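Local coordinates for galactose-binding lectin (Enterobacter cloacae subsp. cloacae, PDB 6YF6), which binds a fucoside, and probably galactose, at a calcium site in this C-terminal domain of a longer protein, at residues K54-W68 / S109-V123. Sequence-based numbering, arbitrary orientation.
Sequences KKTLTGLTAGYEYTW and SGKFKATGSQAELAV
Tyr-66 and Phe-112 face each other as an antiparallel hydrogen-bonded pair, Tyr-66 N to Phe-112 O 2.7 Å, and Trp-68 with Gly-110 continues the same sheet. In the second sheet Lys-55 pairs with Leu-121 and Leu-57 with Ala-119. Where the chain crosses from one sheet to the other, Leu-60 N bonds to Ser-117 O and Gly-63 N to Ala-114 O. Gly-63 suits its type II turn, Thr-61 to Tyr-64: at phi 87° a side chain would crowd the preceding carbonyl.

Phe-112 CG sits between its backbone N and carbonyl carbon (chi1 66°), turning the ring across its strand neighbour so that Tyr-66 CB lies over one face, 3.9 Å from the centroid; Leu-121 CD2 lies over the opposite face, toward its rim, and Leu-60 CD1 meets the edge. The wide indole of Trp-68 reaches strand 118-123 of the other sheet: Leu-121 CB packs off-centre against its six-membered ring, and Trp-68 CZ2 approaches Val-123 CG2 at 3.6 Å. Small Ala-114 fits beside Tyr-66 CE1. Tyr-66 OH accepts the bond from Thr-61 N (2.9 Å).

On the outer face, long flexible chains suit solvent: Glu-65 OE1 and Lys-111 NZ form a long salt bridge, 3.9 Å, bridged by a water. Lys-55 starts on the inner face, but its extended chain carries NZ away to Asp-7 of the second subunit.

Two antiparallel sheets packed through such a core make a beta-sandwich, as in PA-IL-type lectins.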
ATOM      1  N   LYS A  54      -3.411  16.124  12.238  1.00 25.72           N
ATOM      2  CA  LYS A  54      -3.611  15.819  13.647  1.00 25.58           C
ATOM      3  C   LYS A  54      -4.807  14.898  13.825  1.00 25.87           C
ATOM      4  O   LYS A  54      -5.788  14.972  13.079  1.00 25.24           O
ATOM      5  CB  LYS A  54      -3.802  17.103  14.470  1.00 29.89           C
ATOM      6  CG  LYS A  54      -2.514  17.886  14.682  1.00 37.60           C
ATOM      7  CD  LYS A  54      -2.778  19.246  15.310  1.00 48.55           C
ATOM      8  CE  LYS A  54      -2.928  19.150  16.820  1.00 58.48           C
ATOM      9  NZ  LYS A  54      -3.262  20.473  17.419  1.00 64.53           N
ATOM     10  N   LYS A  55      -4.702  14.013  14.818  1.00 25.39           N
ATOM     11  CA  LYS A  55      -5.807  13.142  15.192  1.00 25.68           C
ATOM     12  C   LYS A  55      -5.647  12.715  16.644  1.00 24.85           C
ATOM     13  O   LYS A  55      -4.549  12.349  17.072  1.00 23.59           O
ATOM     14  CB  LYS A  55      -5.886  11.892  14.307  1.00 26.14           C
ATOM     15  CG  LYS A  55      -6.966  10.922  14.758  1.00 26.31           C
ATOM     16  CD  LYS A  55      -7.185   9.788  13.766  1.00 25.99           C
ATOM     17  CE  LYS A  55      -8.213   8.794  14.290  1.00 27.20           C
ATOM     18  NZ  LYS A  55      -8.508   7.725  13.300  1.00 28.62           N
ATOM     19  N   THR A  56      -6.749  12.751  17.386  1.00 27.03           N
ATOM     20  CA  THR A  56      -6.806  12.131  18.707  1.00 30.56           C
ATOM     21  C   THR A  56      -7.330  10.712  18.511  1.00 28.94           C
ATOM     22  O   THR A  56      -8.532  10.494  18.339  1.00 29.20           O
ATOM     23  CB  THR A  56      -7.677  12.935  19.663  1.00 38.73           C
ATOM     24  OG1 THR A  56      -7.129  14.252  19.808  1.00 38.69           O
ATOM     25  CG2 THR A  56      -7.717  12.265  21.035  1.00 45.15           C
ATOM     26  N   LEU A  57      -6.416   9.748  18.519  1.00 29.09           N
ATOM     27  CA  LEU A  57      -6.759   8.346  18.311  1.00 29.93           C
ATOM     28  C   LEU A  57      -7.318   7.750  19.596  1.00 29.66           C
ATOM     29  O   LEU A  57      -6.660   7.789  20.641  1.00 29.81           O
ATOM     30  CB  LEU A  57      -5.526   7.575  17.857  1.00 31.25           C
ATOM     31  CG  LEU A  57      -5.726   6.107  17.482  1.00 34.91           C
ATOM     32  CD1 LEU A  57      -6.552   5.982  16.212  1.00 38.78           C
ATOM     33  CD2 LEU A  57      -4.371   5.443  17.321  1.00 33.54           C
ATOM     34  N   THR A  58      -8.514   7.181  19.517  1.00 30.64           N
ATOM     35  CA  THR A  58      -9.186   6.594  20.666  1.00 31.88           C
ATOM     36  C   THR A  58      -9.134   5.071  20.583  1.00 31.93           C
ATOM     37  O   THR A  58      -8.655   4.490  19.605  1.00 31.59           O
ATOM     38  CB  THR A  58     -10.640   7.081  20.748  1.00 33.82           C
ATOM     39  OG1 THR A  58     -11.375   6.596  19.617  1.00 33.83           O
ATOM     40  CG2 THR A  58     -10.695   8.606  20.774  1.00 34.21           C
ATOM     41  N   GLY A  59      -9.626   4.425  21.640  1.00 30.69           N
ATOM     42  CA  GLY A  59      -9.692   2.978  21.673  1.00 30.07           C
ATOM     43  C   GLY A  59      -8.419   2.279  22.088  1.00 28.38           C
ATOM     44  O   GLY A  59      -8.280   1.075  21.845  1.00 27.47           O
ATOM     45  N   LEU A  60      -7.489   2.990  22.722  1.00 30.13           N
ATOM     46  CA  LEU A  60      -6.211   2.419  23.108  1.00 29.98           C
ATOM     47  C   LEU A  60      -6.259   1.904  24.546  1.00 30.73           C
ATOM     48  O   LEU A  60      -7.254   2.056  25.260  1.00 30.15           O
ATOM     49  CB  LEU A  60      -5.100   3.453  22.950  1.00 30.13           C
ATOM     50  CG  LEU A  60      -5.019   4.179  21.606  1.00 29.34           C
ATOM     51  CD1 LEU A  60      -3.824   5.128  21.605  1.00 30.34           C
ATOM     52  CD2 LEU A  60      -4.939   3.193  20.445  1.00 28.40           C
ATOM     53  N   THR A  61      -5.158   1.295  24.980  1.00 30.04           N
ATOM     54  CA  THR A  61      -5.027   0.774  26.334  1.00 30.73           C
ATOM     55  C   THR A  61      -3.642   1.120  26.859  1.00 28.71           C
ATOM     56  O   THR A  61      -2.641   0.872  26.182  1.00 29.54           O
ATOM     57  CB  THR A  61      -5.250  -0.743  26.363  1.00 29.25           C
ATOM     58  OG1 THR A  61      -6.570  -1.042  25.888  1.00 30.28           O
ATOM     59  CG2 THR A  61      -5.083  -1.289  27.774  1.00 29.78           C
ATOM     60  N   ALA A  62      -3.590   1.690  28.064  1.00 28.13           N
ATOM     61  CA  ALA A  62      -2.324   2.125  28.638  1.00 27.66           C
ATOM     62  C   ALA A  62      -1.312   0.989  28.668  1.00 28.64           C
ATOM     63  O   ALA A  62      -1.656  -0.168  28.925  1.00 27.86           O
ATOM     64  CB  ALA A  62      -2.539   2.653  30.059  1.00 29.08           C
ATOM     65  N   GLY A  63      -0.051   1.333  28.426  1.00 30.58           N
ATOM     66  CA  GLY A  63       1.037   0.392  28.534  1.00 33.49           C
ATOM     67  C   GLY A  63       1.320  -0.419  27.289  1.00 31.99           C
ATOM     68  O   GLY A  63       2.354  -1.096  27.236  1.00 32.86           O
ATOM     69  N   TYR A  64       0.441  -0.385  26.294  1.00 30.69           N
ATOM     70  CA  TYR A  64       0.678  -1.088  25.042  1.00 29.51           C
ATOM     71  C   TYR A  64       1.447  -0.185  24.090  1.00 28.43           C
ATOM     72  O   TYR A  64       1.268   1.035  24.081  1.00 27.94           O
ATOM     73  CB  TYR A  64      -0.639  -1.527  24.397  1.00 29.21           C
ATOM     74  CG  TYR A  64      -1.237  -2.767  25.020  1.00 29.51           C
ATOM     75  CD1 TYR A  64      -2.273  -2.674  25.939  1.00 28.37           C
ATOM     76  CD2 TYR A  64      -0.762  -4.030  24.693  1.00 31.23           C
ATOM     77  CE1 TYR A  64      -2.823  -3.803  26.513  1.00 30.94           C
ATOM     78  CE2 TYR A  64      -1.305  -5.167  25.261  1.00 34.21           C
ATOM     79  CZ  TYR A  64      -2.333  -5.049  26.172  1.00 34.20           C
ATOM     80  OH  TYR A  64      -2.869  -6.182  26.741  1.00 36.92           O
ATOM     81  N   GLU A  65       2.324  -0.795  23.297  1.00 31.62           N
ATOM     82  CA  GLU A  65       3.099  -0.080  22.292  1.00 31.19           C
ATOM     83  C   GLU A  65       2.403  -0.217  20.945  1.00 29.28           C
ATOM     84  O   GLU A  65       2.117  -1.332  20.498  1.00 29.96           O
ATOM     85  CB  GLU A  65       4.527  -0.617  22.213  1.00 36.07           C
ATOM     86  CG  GLU A  65       5.438   0.211  21.317  1.00 38.97           C
ATOM     87  CD  GLU A  65       6.867  -0.294  21.310  1.00 44.44           C
ATOM     88  OE1 GLU A  65       7.069  -1.520  21.174  1.00 47.89           O
ATOM     89  OE2 GLU A  65       7.790   0.538  21.444  1.00 45.69           O
ATOM     90  N   TYR A  66       2.118   0.916  20.313  1.00 29.46           N
ATOM     91  CA  TYR A  66       1.423   0.949  19.035  1.00 31.20           C
ATOM     92  C   TYR A  66       2.384   1.392  17.941  1.00 29.94           C
ATOM     93  O   TYR A  66       3.299   2.185  18.180  1.00 32.24           O
ATOM     94  CB  TYR A  66       0.209   1.884  19.101  1.00 29.45           C
ATOM     95  CG  TYR A  66      -0.845   1.414  20.082  1.00 28.54           C
ATOM     96  CD1 TYR A  66      -0.760   1.738  21.430  1.00 27.43           C
ATOM     97  CD2 TYR A  66      -1.916   0.634  19.664  1.00 29.62           C
ATOM     98  CE1 TYR A  66      -1.715   1.305  22.333  1.00 27.71           C
ATOM     99  CE2 TYR A  66      -2.877   0.195  20.559  1.00 30.83           C
ATOM    100  CZ  TYR A  66      -2.773   0.536  21.892  1.00 29.83           C
ATOM    101  OH  TYR A  66      -3.722   0.102  22.794  1.00 31.67           O
ATOM    102  N   THR A  67       2.170   0.862  16.738  1.00 26.56           N
ATOM    103  CA  THR A  67       3.038   1.103  15.591  1.00 24.17           C
ATOM    104  C   THR A  67       2.275   1.946  14.578  1.00 24.56           C
ATOM    105  O   THR A  67       1.245   1.512  14.051  1.00 24.53           O
ATOM    106  CB  THR A  67       3.497  -0.217  14.970  1.00 27.05           C
ATOM    107  OG1 THR A  67       4.280  -0.947  15.924  1.00 28.77           O
ATOM    108  CG2 THR A  67       4.329   0.025  13.717  1.00 26.77           C
ATOM    109  N   TRP A  68       2.778   3.146  14.313  1.00 25.58           N
ATOM    110  CA  TRP A  68       2.132   4.097  13.417  1.00 27.93           C
ATOM    111  C   TRP A  68       2.925   4.156  12.118  1.00 28.02           C
ATOM    112  O   TRP A  68       4.111   4.502  12.129  1.00 29.98           O
ATOM    113  CB  TRP A  68       2.048   5.469  14.086  1.00 24.88           C
ATOM    114  CG  TRP A  68       1.429   6.553  13.257  1.00 25.35           C
ATOM    115  CD1 TRP A  68       0.722   6.406  12.098  1.00 25.37           C
ATOM    116  CD2 TRP A  68       1.460   7.958  13.532  1.00 23.99           C
ATOM    117  NE1 TRP A  68       0.316   7.635  11.632  1.00 25.92           N
ATOM    118  CE2 TRP A  68       0.756   8.604  12.496  1.00 24.70           C
ATOM    119  CE3 TRP A  68       2.017   8.733  14.554  1.00 24.52           C
ATOM    120  CZ2 TRP A  68       0.595   9.987  12.451  1.00 26.97           C
ATOM    121  CZ3 TRP A  68       1.853  10.110  14.508  1.00 26.46           C
ATOM    122  CH2 TRP A  68       1.149  10.721  13.465  1.00 27.49           C
ATOM    123  N   SER A 109       7.584   5.541   9.827  1.00 28.29           N
ATOM    124  CA  SER A 109       7.164   4.685  10.924  1.00 31.55           C
ATOM    125  C   SER A 109       7.648   5.222  12.263  1.00 27.43           C
ATOM    126  O   SER A 109       8.722   5.821  12.367  1.00 25.88           O
ATOM    127  CB  SER A 109       7.701   3.249  10.755  1.00 41.11           C
ATOM    128  OG  SER A 109       7.499   2.767   9.440  1.00 47.75           O
ATOM    129  N   GLY A 110       6.838   4.985  13.288  1.00 27.98           N
ATOM    130  CA  GLY A 110       7.244   5.211  14.659  1.00 29.13           C
ATOM    131  C   GLY A 110       6.348   4.417  15.580  1.00 29.14           C
ATOM    132  O   GLY A 110       5.231   4.038  15.216  1.00 27.93           O
ATOM    133  N   LYS A 111       6.856   4.157  16.778  1.00 27.47           N
ATOM    134  CA  LYS A 111       6.103   3.461  17.807  1.00 26.68           C
ATOM    135  C   LYS A 111       5.924   4.379  19.005  1.00 27.45           C
ATOM    136  O   LYS A 111       6.793   5.197  19.313  1.00 28.96           O
ATOM    137  CB  LYS A 111       6.810   2.173  18.236  1.00 27.58           C
ATOM    138  CG  LYS A 111       6.879   1.117  17.146  1.00 30.33           C
ATOM    139  CD  LYS A 111       7.617  -0.119  17.645  1.00 38.49           C
ATOM    140  CE  LYS A 111       7.444  -1.309  16.725  1.00 48.54           C
ATOM    141  NZ  LYS A 111       7.640  -2.582  17.479  1.00 58.49           N
ATOM    142  N   PHE A 112       4.778   4.248  19.670  1.00 26.96           N
ATOM    143  CA  PHE A 112       4.496   5.005  20.880  1.00 26.84           C
ATOM    144  C   PHE A 112       3.784   4.095  21.867  1.00 27.92           C
ATOM    145  O   PHE A 112       3.189   3.080  21.495  1.00 28.17           O
ATOM    146  CB  PHE A 112       3.652   6.255  20.593  1.00 27.25           C
ATOM    147  CG  PHE A 112       2.258   5.959  20.109  1.00 27.69           C
ATOM    148  CD1 PHE A 112       2.006   5.756  18.761  1.00 29.15           C
ATOM    149  CD2 PHE A 112       1.200   5.894  21.000  1.00 27.23           C
ATOM    150  CE1 PHE A 112       0.724   5.488  18.312  1.00 30.12           C
ATOM    151  CE2 PHE A 112      -0.081   5.620  20.559  1.00 28.35           C
ATOM    152  CZ  PHE A 112      -0.321   5.421  19.213  1.00 29.54           C
ATOM    153  N   LYS A 113       3.864   4.463  23.140  1.00 27.73           N
ATOM    154  CA  LYS A 113       3.232   3.711  24.214  1.00 29.11           C
ATOM    155  C   LYS A 113       2.081   4.538  24.763  1.00 28.49           C
ATOM    156  O   LYS A 113       2.281   5.680  25.190  1.00 27.92           O
ATOM    157  CB  LYS A 113       4.234   3.373  25.315  1.00 34.92           C
ATOM    158  CG  LYS A 113       3.672   2.458  26.394  1.00 42.13           C
ATOM    159  CD  LYS A 113       4.772   1.910  27.290  1.00 49.32           C
ATOM    160  CE  LYS A 113       5.290   0.574  26.778  1.00 52.02           C
ATOM    161  NZ  LYS A 113       6.622   0.239  27.350  1.00 54.47           N
ATOM    162  N   ALA A 114       0.883   3.968  24.738  1.00 29.78           N
ATOM    163  CA  ALA A 114      -0.282   4.675  25.244  1.00 33.29           C
ATOM    164  C   ALA A 114      -0.196   4.822  26.758  1.00 32.19           C
ATOM    165  O   ALA A 114       0.287   3.929  27.463  1.00 32.50           O
ATOM    166  CB  ALA A 114      -1.562   3.935  24.854  1.00 35.30           C
ATOM    167  N   THR A 115      -0.645   5.971  27.255  1.00 31.84           N
ATOM    168  CA  THR A 115      -0.811   6.187  28.685  1.00 32.25           C
ATOM    169  C   THR A 115      -2.271   6.109  29.104  1.00 33.27           C
ATOM    170  O   THR A 115      -2.581   6.319  30.281  1.00 34.55           O
ATOM    171  CB  THR A 115      -0.217   7.540  29.091  1.00 33.54           C
ATOM    172  OG1 THR A 115      -0.802   8.591  28.311  1.00 32.16           O
ATOM    173  CG2 THR A 115       1.289   7.532  28.873  1.00 33.67           C
ATOM    174  N   GLY A 116      -3.169   5.807  28.169  1.00 34.82           N
ATOM    175  CA  GLY A 116      -4.579   5.707  28.473  1.00 38.88           C
ATOM    176  C   GLY A 116      -5.413   5.259  27.292  1.00 37.56           C
ATOM    177  O   GLY A 116      -4.967   4.452  26.468  1.00 37.37           O
ATOM    178  N   SER A 117      -6.632   5.789  27.200  1.00 38.36           N
ATOM    179  CA  SER A 117      -7.579   5.379  26.174  1.00 36.28           C
ATOM    180  C   SER A 117      -7.351   6.074  24.840  1.00 33.84           C
ATOM    181  O   SER A 117      -7.918   5.639  23.831  1.00 32.48           O
ATOM    182  CB  SER A 117      -9.004   5.656  26.653  1.00 40.54           C
ATOM    183  OG  SER A 117      -9.201   7.044  26.861  1.00 42.53           O
ATOM    184  N   GLN A 118      -6.543   7.132  24.801  1.00 32.54           N
ATOM    185  CA  GLN A 118      -6.332   7.858  23.559  1.00 31.65           C
ATOM    186  C   GLN A 118      -4.937   8.463  23.542  1.00 31.17           C
ATOM    187  O   GLN A 118      -4.272   8.582  24.574  1.00 32.19           O
ATOM    188  CB  GLN A 118      -7.384   8.956  23.368  1.00 34.18           C
ATOM    189  CG  GLN A 118      -7.409   9.988  24.483  1.00 37.69           C
ATOM    190  CD  GLN A 118      -8.529  10.995  24.317  1.00 41.79           C
ATOM    191  OE1 GLN A 118      -9.670  10.628  24.037  1.00 43.57           O
ATOM    192  NE2 GLN A 118      -8.209  12.274  24.489  1.00 43.16           N
ATOM    193  N   ALA A 119      -4.508   8.848  22.342  1.00 29.36           N
ATOM    194  CA  ALA A 119      -3.225   9.501  22.130  1.00 27.90           C
ATOM    195  C   ALA A 119      -3.403  10.610  21.108  1.00 26.45           C
ATOM    196  O   ALA A 119      -4.166  10.464  20.148  1.00 27.83           O
ATOM    197  CB  ALA A 119      -2.158   8.514  21.642  1.00 25.40           C
ATOM    198  N   GLU A 120      -2.699  11.718  21.321  1.00 26.54           N
ATOM    199  CA  GLU A 120      -2.721  12.852  20.403  1.00 28.62           C
ATOM    200  C   GLU A 120      -1.590  12.665  19.399  1.00 25.27           C
ATOM    201  O   GLU A 120      -0.410  12.753  19.757  1.00 26.05           O
ATOM    202  CB  GLU A 120      -2.586  14.166  21.167  1.00 38.47           C
ATOM    203  CG  GLU A 120      -3.812  14.510  22.009  1.00 54.57           C
ATOM    204  CD  GLU A 120      -3.663  15.816  22.772  1.00 73.67           C
ATOM    205  OE1 GLU A 120      -3.306  16.838  22.148  1.00 80.21           O
ATOM    206  OE2 GLU A 120      -3.909  15.822  23.996  1.00 82.27           O
ATOM    207  N   LEU A 121      -1.950  12.393  18.149  1.00 24.22           N
ATOM    208  CA  LEU A 121      -0.986  12.133  17.091  1.00 24.90           C
ATOM    209  C   LEU A 121      -0.869  13.342  16.176  1.00 26.38           C
ATOM    210  O   LEU A 121      -1.861  14.021  15.893  1.00 27.82           O
ATOM    211  CB  LEU A 121      -1.397  10.912  16.269  1.00 24.59           C
ATOM    212  CG  LEU A 121      -1.628   9.631  17.069  1.00 27.71           C
ATOM    213  CD1 LEU A 121      -2.042   8.500  16.138  1.00 27.94           C
ATOM    214  CD2 LEU A 121      -0.377   9.270  17.866  1.00 28.99           C
ATOM    215  N   ALA A 122       0.344  13.594  15.697  1.00 27.53           N
ATOM    216  CA  ALA A 122       0.562  14.670  14.745  1.00 28.11           C
ATOM    217  C   ALA A 122       1.662  14.263  13.780  1.00 25.78           C
ATOM    218  O   ALA A 122       2.682  13.704  14.190  1.00 26.31           O
ATOM    219  CB  ALA A 122       0.933  15.978  15.454  1.00 29.40           C
ATOM    220  N   VAL A 123       1.428  14.524  12.495  1.00 24.32           N
ATOM    221  CA  VAL A 123       2.473  14.473  11.481  1.00 23.12           C
ATOM    222  C   VAL A 123       3.119  15.851  11.426  1.00 23.57           C
ATOM    223  O   VAL A 123       2.422  16.872  11.416  1.00 25.27           O
ATOM    224  CB  VAL A 123       1.897  14.067  10.116  1.00 23.32           C
ATOM    225  CG1 VAL A 123       2.995  14.007   9.068  1.00 25.99           C
ATOM    226  CG2 VAL A 123       1.185  12.725  10.219  1.00 22.27           C
TER
HETATM  227  O   HOH W   1       5.517  -2.947  19.393  1.00 28.85           O